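Local coordinates for DUF1611 domain-containing protein (Anabaena variabilis, PDB 2OBN) that is of unknown function but pairs a Rossmann-like N-terminal domain with a P-loop NTPase-like domain, so it probably binds a nucleotide, at residues 86-98 / 110-123. The protein carries 2 engineered substitutions. Sequence-based numbering, arbitrary orientation.
Sequences GGIPDDYWIELKT and LHTPLANIPDLNAL
The backbones of 86-98 and 110-123 run closest at two places, with G87 CA 6.3 Å from T112 CA and K97 CA 6.5 Å from L120 CA. Between these points the contact is almost wholly apolar. W93 reaches in with the six-membered part of its indole, its CG anti to the carbonyl carbon (chi1 -60°). I117 CD1 meets the far rim in the ring plane, 3.7 Å from W93 CH2. L120 CD1 also lies at the edge, near W93 CZ3, while L114 CD2 approaches CH2. One indole face carries I88 CG2 of the same segment. With an alanine at W93, a gap would probably open between I117, L114 and L120, and I88 CG2 would lose the surface it rests on. I88 uses its other branch across the contact. Its CD1 packs tightly on L110 CD1 at 3.5 Å and also touches L114 CD2, and its CG1 lies against T112 CG2. Deeper in, L96 CD1 meets L114 CD1 at about a right angle between the side chains. K97 packs CB and CG on L123 CD1, 3.6 Å from CB, and its CG crosses L120 CD2. K97 NZ donates to a water; NZ and D119 OD2 are 4.5 Å apart, too far for a salt bridge. A second water joins G87 O to T112 OG1. In the Rossmann-like domain, helix 92-101 is the helix of a beta-alpha-beta crossover between the adjacent parallel strands 76-79 and 105-108. The contact packs it and the loop before it against the loop and short helix 118-121 that follow strand 105-108. L96 and L114 reach the sheet at I79 of strand 76-79, and L114 and L120 also touch I130 of strand 130-132.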
ATOM      1  N   GLY B  86     -16.162   0.730 -11.460  1.00 58.92           N
ATOM      2  CA  GLY B  86     -17.207  -0.203 -11.910  1.00 59.00           C
ATOM      3  C   GLY B  86     -16.826  -1.465 -12.668  1.00 58.91           C
ATOM      4  O   GLY B  86     -17.514  -1.831 -13.633  1.00 58.28           O
ATOM      5  N   GLY B  87     -15.765  -2.143 -12.218  1.00 58.51           N
ATOM      6  CA  GLY B  87     -15.297  -3.407 -12.823  1.00 57.70           C
ATOM      7  C   GLY B  87     -15.193  -3.397 -14.343  1.00 57.17           C
ATOM      8  O   GLY B  87     -14.365  -2.673 -14.910  1.00 57.66           O
ATOM      9  N   ILE B  88     -16.023  -4.210 -14.998  1.00 56.01           N
ATOM     10  CA  ILE B  88     -16.085  -4.273 -16.462  1.00 54.79           C
ATOM     11  C   ILE B  88     -17.519  -3.948 -16.858  1.00 53.90           C
ATOM     12  O   ILE B  88     -18.408  -4.747 -16.599  1.00 54.29           O
ATOM     13  CB  ILE B  88     -15.749  -5.694 -17.027  1.00 54.27           C
ATOM     14  CG1 ILE B  88     -14.346  -6.153 -16.622  1.00 52.14           C
ATOM     15  CG2 ILE B  88     -15.872  -5.718 -18.558  1.00 50.91           C
ATOM     16  CD1 ILE B  88     -13.210  -5.385 -17.273  1.00 50.65           C
ATOM     17  N   PRO B  89     -17.767  -2.765 -17.454  1.00 52.97           N
ATOM     18  CA  PRO B  89     -19.139  -2.483 -17.895  1.00 51.43           C
ATOM     19  C   PRO B  89     -19.625  -3.485 -18.940  1.00 50.25           C
ATOM     20  O   PRO B  89     -18.826  -4.017 -19.710  1.00 50.03           O
ATOM     21  CB  PRO B  89     -19.036  -1.073 -18.483  1.00 51.01           C
ATOM     22  CG  PRO B  89     -17.858  -0.480 -17.785  1.00 52.49           C
ATOM     23  CD  PRO B  89     -16.882  -1.620 -17.719  1.00 52.24           C
ATOM     24  N   ASP B  90     -20.931  -3.730 -18.956  1.00 49.54           N
ATOM     25  CA  ASP B  90     -21.527  -4.718 -19.848  1.00 49.07           C
ATOM     26  C   ASP B  90     -21.326  -4.420 -21.336  1.00 49.19           C
ATOM     27  O   ASP B  90     -21.265  -5.347 -22.142  1.00 48.61           O
ATOM     28  CB  ASP B  90     -23.028  -4.875 -19.549  1.00 49.20           C
ATOM     29  N   ASP B  91     -21.218  -3.141 -21.701  1.00 49.37           N
ATOM     30  CA  ASP B  91     -21.049  -2.760 -23.115  1.00 49.02           C
ATOM     31  C   ASP B  91     -19.631  -2.958 -23.675  1.00 47.62           C
ATOM     32  O   ASP B  91     -19.433  -2.885 -24.889  1.00 48.02           O
ATOM     33  CB  ASP B  91     -21.572  -1.333 -23.384  1.00 49.72           C
ATOM     34  CG  ASP B  91     -20.856  -0.255 -22.568  1.00 52.10           C
ATOM     35  OD1 ASP B  91     -20.001  -0.574 -21.721  1.00 54.70           O
ATOM     36  OD2 ASP B  91     -21.173   0.935 -22.778  1.00 58.40           O
ATOM     37  N   TYR B  92     -18.658  -3.221 -22.805  1.00 46.95           N
ATOM     38  CA  TYR B  92     -17.267  -3.445 -23.238  1.00 47.13           C
ATOM     39  C   TYR B  92     -17.076  -4.785 -23.949  1.00 46.05           C
ATOM     40  O   TYR B  92     -16.358  -4.852 -24.935  1.00 46.03           O
ATOM     41  CB  TYR B  92     -16.305  -3.423 -22.040  1.00 46.89           C
ATOM     42  CG  TYR B  92     -15.922  -2.066 -21.460  1.00 46.95           C
ATOM     43  CD1 TYR B  92     -16.801  -0.983 -21.475  1.00 46.68           C
ATOM     44  CD2 TYR B  92     -14.706  -1.912 -20.786  1.00 46.02           C
ATOM     45  CE1 TYR B  92     -16.444   0.240 -20.908  1.00 47.72           C
ATOM     46  CE2 TYR B  92     -14.350  -0.703 -20.196  1.00 47.31           C
ATOM     47  CZ  TYR B  92     -15.221   0.373 -20.260  1.00 46.75           C
ATOM     48  OH  TYR B  92     -14.866   1.572 -19.674  1.00 44.04           O
ATOM     49  N   TRP B  93     -17.722  -5.833 -23.435  1.00 45.00           N
ATOM     50  CA  TRP B  93     -17.557  -7.208 -23.947  1.00 45.01           C
ATOM     51  C   TRP B  93     -17.697  -7.362 -25.462  1.00 43.25           C
ATOM     52  O   TRP B  93     -16.905  -8.057 -26.086  1.00 40.60           O
ATOM     53  CB  TRP B  93     -18.525  -8.183 -23.247  1.00 45.84           C
ATOM     54  CG  TRP B  93     -18.329  -8.256 -21.771  1.00 46.60           C
ATOM     55  CD1 TRP B  93     -19.144  -7.732 -20.816  1.00 46.87           C
ATOM     56  CD2 TRP B  93     -17.222  -8.846 -21.080  1.00 48.52           C
ATOM     57  NE1 TRP B  93     -18.630  -7.978 -19.568  1.00 48.36           N
ATOM     58  CE2 TRP B  93     -17.446  -8.657 -19.701  1.00 49.74           C
ATOM     59  CE3 TRP B  93     -16.067  -9.527 -21.490  1.00 48.14           C
ATOM     60  CZ2 TRP B  93     -16.559  -9.125 -18.726  1.00 48.23           C
ATOM     61  CZ3 TRP B  93     -15.186  -9.986 -20.523  1.00 46.94           C
ATOM     62  CH2 TRP B  93     -15.437  -9.783 -19.158  1.00 47.41           C
ATOM     63  N   ILE B  94     -18.712  -6.732 -26.040  1.00 42.90           N
ATOM     64  CA  ILE B  94     -18.929  -6.803 -27.485  1.00 43.14           C
ATOM     65  C   ILE B  94     -17.682  -6.314 -28.234  1.00 43.20           C
ATOM     66  O   ILE B  94     -17.214  -6.978 -29.172  1.00 41.66           O
ATOM     67  CB  ILE B  94     -20.167  -5.979 -27.922  1.00 42.85           C
ATOM     68  CG1 ILE B  94     -21.454  -6.641 -27.413  1.00 42.14           C
ATOM     69  CG2 ILE B  94     -20.226  -5.863 -29.452  1.00 42.57           C
ATOM     70  CD1 ILE B  94     -22.697  -5.765 -27.540  1.00 43.58           C
ATOM     71  N   GLU B  95     -17.155  -5.165 -27.803  1.00 42.99           N
ATOM     72  CA  GLU B  95     -15.972  -4.567 -28.431  1.00 42.68           C
ATOM     73  C   GLU B  95     -14.736  -5.441 -28.260  1.00 41.67           C
ATOM     74  O   GLU B  95     -13.954  -5.618 -29.198  1.00 41.19           O
ATOM     75  CB  GLU B  95     -15.723  -3.152 -27.886  1.00 43.06           C
ATOM     76  CG  GLU B  95     -16.820  -2.099 -28.215  1.00 43.52           C
ATOM     77  CD  GLU B  95     -16.942  -1.737 -29.712  1.00 43.21           C
ATOM     78  OE1 GLU B  95     -17.119  -2.637 -30.558  1.00 43.21           O
ATOM     79  OE2 GLU B  95     -16.898  -0.532 -30.043  1.00 42.29           O
ATOM     80  N   LEU B  96     -14.584  -6.007 -27.068  1.00 41.00           N
ATOM     81  CA  LEU B  96     -13.460  -6.886 -26.769  1.00 40.62           C
ATOM     82  C   LEU B  96     -13.531  -8.142 -27.630  1.00 39.78           C
ATOM     83  O   LEU B  96     -12.558  -8.504 -28.301  1.00 40.31           O
ATOM     84  CB  LEU B  96     -13.443  -7.263 -25.277  1.00 39.99           C
ATOM     85  CG  LEU B  96     -13.372  -6.097 -24.278  1.00 40.68           C
ATOM     86  CD1 LEU B  96     -13.324  -6.604 -22.834  1.00 46.65           C
ATOM     87  CD2 LEU B  96     -12.199  -5.165 -24.552  1.00 40.73           C
ATOM     88  N   LYS B  97     -14.688  -8.793 -27.626  1.00 39.81           N
ATOM     89  CA  LYS B  97     -14.886 -10.022 -28.408  1.00 39.55           C
ATOM     90  C   LYS B  97     -14.697  -9.811 -29.909  1.00 38.98           C
ATOM     91  O   LYS B  97     -14.129 -10.669 -30.583  1.00 38.49           O
ATOM     92  CB  LYS B  97     -16.266 -10.619 -28.131  1.00 39.72           C
ATOM     93  CG  LYS B  97     -16.411 -11.190 -26.720  1.00 39.58           C
ATOM     94  CD  LYS B  97     -17.755 -11.855 -26.539  1.00 35.84           C
ATOM     95  CE  LYS B  97     -17.865 -12.543 -25.203  1.00 38.63           C
ATOM     96  NZ  LYS B  97     -19.124 -13.354 -25.151  1.00 39.76           N
ATOM     97  N   THR B  98     -15.166  -8.674 -30.418  1.00 39.05           N
ATOM     98  CA  THR B  98     -15.022  -8.324 -31.834  1.00 39.18           C
ATOM     99  C   THR B  98     -13.548  -8.203 -32.234  1.00 38.89           C
ATOM    100  O   THR B  98     -13.152  -8.640 -33.321  1.00 38.84           O
ATOM    101  CB  THR B  98     -15.750  -7.000 -32.157  1.00 39.73           C
ATOM    102  OG1 THR B  98     -17.126  -7.109 -31.775  1.00 38.79           O
ATOM    103  CG2 THR B  98     -15.653  -6.666 -33.643  1.00 37.20           C
ATOM    104  N   LEU B 110      -6.988  -2.262 -16.714  1.00 36.88           N
ATOM    105  CA  LEU B 110      -7.951  -2.255 -15.630  1.00 37.03           C
ATOM    106  C   LEU B 110      -7.515  -3.211 -14.537  1.00 36.22           C
ATOM    107  O   LEU B 110      -6.712  -4.109 -14.792  1.00 35.64           O
ATOM    108  CB  LEU B 110      -9.322  -2.687 -16.137  1.00 37.46           C
ATOM    109  CG  LEU B 110      -9.993  -1.860 -17.226  1.00 39.08           C
ATOM    110  CD1 LEU B 110     -11.335  -2.498 -17.530  1.00 40.49           C
ATOM    111  CD2 LEU B 110     -10.181  -0.433 -16.800  1.00 40.67           C
ATOM    112  N   HIS B 111      -8.049  -3.011 -13.330  1.00 35.20           N
ATOM    113  CA  HIS B 111      -7.745  -3.880 -12.191  1.00 35.44           C
ATOM    114  C   HIS B 111      -8.229  -5.308 -12.431  1.00 35.57           C
ATOM    115  O   HIS B 111      -7.583  -6.258 -11.999  1.00 34.46           O
ATOM    116  CB  HIS B 111      -8.385  -3.367 -10.886  1.00 34.69           C
ATOM    117  CG  HIS B 111      -7.571  -2.347 -10.133  1.00 34.33           C
ATOM    118  ND1 HIS B 111      -6.451  -2.680  -9.399  1.00 28.03           N
ATOM    119  CD2 HIS B 111      -7.778  -1.026  -9.914  1.00 32.34           C
ATOM    120  CE1 HIS B 111      -5.980  -1.605  -8.796  1.00 26.75           C
ATOM    121  NE2 HIS B 111      -6.768  -0.587  -9.088  1.00 31.57           N
ATOM    122  N   THR B 112      -9.384  -5.451 -13.084  1.00 35.96           N
ATOM    123  CA  THR B 112      -9.958  -6.772 -13.356  1.00 36.52           C
ATOM    124  C   THR B 112      -9.177  -7.468 -14.486  1.00 36.74           C
ATOM    125  O   THR B 112      -9.114  -6.950 -15.616  1.00 34.89           O
ATOM    126  CB  THR B 112     -11.444  -6.659 -13.758  1.00 37.57           C
ATOM    127  OG1 THR B 112     -12.186  -6.009 -12.714  1.00 38.13           O
ATOM    128  CG2 THR B 112     -12.047  -8.036 -14.025  1.00 38.42           C
ATOM    129  N   PRO B 113      -8.577  -8.639 -14.194  1.00 35.77           N
ATOM    130  CA  PRO B 113      -7.802  -9.356 -15.213  1.00 37.24           C
ATOM    131  C   PRO B 113      -8.682 -10.066 -16.257  1.00 37.88           C
ATOM    132  O   PRO B 113      -9.672 -10.707 -15.901  1.00 38.74           O
ATOM    133  CB  PRO B 113      -7.011 -10.370 -14.395  1.00 36.73           C
ATOM    134  CG  PRO B 113      -7.842 -10.621 -13.212  1.00 37.87           C
ATOM    135  CD  PRO B 113      -8.583  -9.356 -12.911  1.00 36.45           C
ATOM    136  N   LEU B 114      -8.307  -9.943 -17.529  1.00 38.00           N
ATOM    137  CA  LEU B 114      -9.062 -10.503 -18.642  1.00 38.25           C
ATOM    138  C   LEU B 114      -8.420 -11.701 -19.373  1.00 38.85           C
ATOM    139  O   LEU B 114      -9.068 -12.314 -20.226  1.00 38.64           O
ATOM    140  CB  LEU B 114      -9.321  -9.388 -19.654  1.00 37.02           C
ATOM    141  CG  LEU B 114     -10.189  -8.217 -19.192  1.00 39.35           C
ATOM    142  CD1 LEU B 114     -10.283  -7.169 -20.302  1.00 40.19           C
ATOM    143  CD2 LEU B 114     -11.575  -8.663 -18.776  1.00 39.83           C
ATOM    144  N   ALA B 115      -7.173 -12.028 -19.041  1.00 39.32           N
ATOM    145  CA  ALA B 115      -6.430 -13.107 -19.710  1.00 39.65           C
ATOM    146  C   ALA B 115      -6.951 -14.520 -19.452  1.00 40.63           C
ATOM    147  O   ALA B 115      -6.718 -15.405 -20.266  1.00 40.62           O
ATOM    148  CB  ALA B 115      -4.951 -13.037 -19.345  1.00 39.12           C
ATOM    149  N   ASN B 116      -7.632 -14.733 -18.329  1.00 41.98           N
ATOM    150  CA  ASN B 116      -8.157 -16.057 -17.987  1.00 43.11           C
ATOM    151  C   ASN B 116      -9.680 -16.135 -17.929  1.00 43.52           C
ATOM    152  O   ASN B 116     -10.240 -16.892 -17.136  1.00 45.38           O
ATOM    153  CB  ASN B 116      -7.529 -16.542 -16.677  1.00 43.24           C
ATOM    154  CG  ASN B 116      -6.039 -16.776 -16.811  1.00 46.01           C
ATOM    155  OD1 ASN B 116      -5.229 -16.042 -16.243  1.00 51.68           O
ATOM    156  ND2 ASN B 116      -5.669 -17.774 -17.607  1.00 47.28           N
ATOM    157  N   ILE B 117     -10.347 -15.353 -18.771  1.00 42.96           N
ATOM    158  CA  ILE B 117     -11.796 -15.413 -18.877  1.00 43.09           C
ATOM    159  C   ILE B 117     -12.090 -16.335 -20.065  1.00 43.13           C
ATOM    160  O   ILE B 117     -11.727 -16.008 -21.190  1.00 42.81           O
ATOM    161  CB  ILE B 117     -12.413 -14.016 -19.045  1.00 43.25           C
ATOM    162  CG1 ILE B 117     -12.178 -13.233 -17.744  1.00 44.21           C
ATOM    163  CG2 ILE B 117     -13.917 -14.126 -19.418  1.00 42.00           C
ATOM    164  CD1 ILE B 117     -12.817 -11.892 -17.679  1.00 46.12           C
ATOM    165  N   PRO B 118     -12.726 -17.502 -19.812  1.00 43.66           N
ATOM    166  CA  PRO B 118     -13.001 -18.478 -20.878  1.00 43.03           C
ATOM    167  C   PRO B 118     -13.654 -17.907 -22.126  1.00 43.54           C
ATOM    168  O   PRO B 118     -13.299 -18.297 -23.233  1.00 43.65           O
ATOM    169  CB  PRO B 118     -13.964 -19.460 -20.212  1.00 42.83           C
ATOM    170  CG  PRO B 118     -13.665 -19.378 -18.779  1.00 43.07           C
ATOM    171  CD  PRO B 118     -13.228 -17.971 -18.504  1.00 42.82           C
ATOM    172  N   ASP B 119     -14.584 -16.977 -21.940  1.00 44.69           N
ATOM    173  CA  ASP B 119     -15.324 -16.372 -23.051  1.00 45.16           C
ATOM    174  C   ASP B 119     -14.424 -15.564 -23.977  1.00 45.08           C
ATOM    175  O   ASP B 119     -14.765 -15.364 -25.146  1.00 45.36           O
ATOM    176  CB  ASP B 119     -16.458 -15.474 -22.534  1.00 45.98           C
ATOM    177  CG  ASP B 119     -17.346 -16.171 -21.504  1.00 49.33           C
ATOM    178  OD1 ASP B 119     -16.812 -16.670 -20.481  1.00 48.26           O
ATOM    179  OD2 ASP B 119     -18.581 -16.186 -21.702  1.00 54.01           O
ATOM    180  N   LEU B 120     -13.300 -15.079 -23.443  1.00 44.76           N
ATOM    181  CA  LEU B 120     -12.305 -14.341 -24.221  1.00 44.17           C
ATOM    182  C   LEU B 120     -11.217 -15.291 -24.724  1.00 44.23           C
ATOM    183  O   LEU B 120     -10.864 -15.235 -25.898  1.00 44.85           O
ATOM    184  CB  LEU B 120     -11.707 -13.185 -23.410  1.00 44.65           C
ATOM    185  CG  LEU B 120     -12.683 -12.086 -22.965  1.00 43.64           C
ATOM    186  CD1 LEU B 120     -11.909 -10.967 -22.291  1.00 43.42           C
ATOM    187  CD2 LEU B 120     -13.506 -11.528 -24.137  1.00 44.76           C
ATOM    188  N   ASN B 121     -10.704 -16.172 -23.863  1.00 43.50           N
ATOM    189  CA  ASN B 121      -9.708 -17.176 -24.303  1.00 43.74           C
ATOM    190  C   ASN B 121     -10.117 -17.998 -25.502  1.00 42.16           C
ATOM    191  O   ASN B 121      -9.266 -18.356 -26.310  1.00 42.70           O
ATOM    192  CB  ASN B 121      -9.347 -18.164 -23.183  1.00 43.55           C
ATOM    193  CG  ASN B 121      -8.268 -17.639 -22.281  1.00 49.20           C
ATOM    194  OD1 ASN B 121      -7.398 -16.871 -22.713  1.00 55.07           O
ATOM    195  ND2 ASN B 121      -8.294 -18.062 -21.020  1.00 50.92           N
ATOM    196  N   ALA B 122     -11.405 -18.323 -25.593  1.00 41.26           N
ATOM    197  CA  ALA B 122     -11.933 -19.127 -26.693  1.00 40.59           C
ATOM    198  C   ALA B 122     -11.819 -18.408 -28.036  1.00 40.47           C
ATOM    199  O   ALA B 122     -11.600 -19.048 -29.066  1.00 40.73           O
ATOM    200  CB  ALA B 122     -13.379 -19.500 -26.418  1.00 40.14           C
ATOM    201  N   LEU B 123     -11.943 -17.082 -28.008  1.00 40.07           N
ATOM    202  CA  LEU B 123     -11.876 -16.256 -29.209  1.00 40.23           C
ATOM    203  C   LEU B 123     -10.460 -15.804 -29.565  1.00 40.35           C
ATOM    204  O   LEU B 123     -10.239 -15.298 -30.659  1.00 39.00           O
ATOM    205  CB  LEU B 123     -12.756 -15.022 -29.026  1.00 40.08           C
ATOM    206  CG  LEU B 123     -14.196 -15.271 -28.570  1.00 40.71           C
ATOM    207  CD1 LEU B 123     -14.944 -13.947 -28.515  1.00 41.47           C
ATOM    208  CD2 LEU B 123     -14.920 -16.261 -29.470  1.00 41.97           C
TER
HETATM  209  O   HOH W   1     -11.792  -3.242 -12.993  1.00 32.95           O
HETATM  210  O   HOH W   2     -19.210 -13.918 -22.371  1.00 52.28           O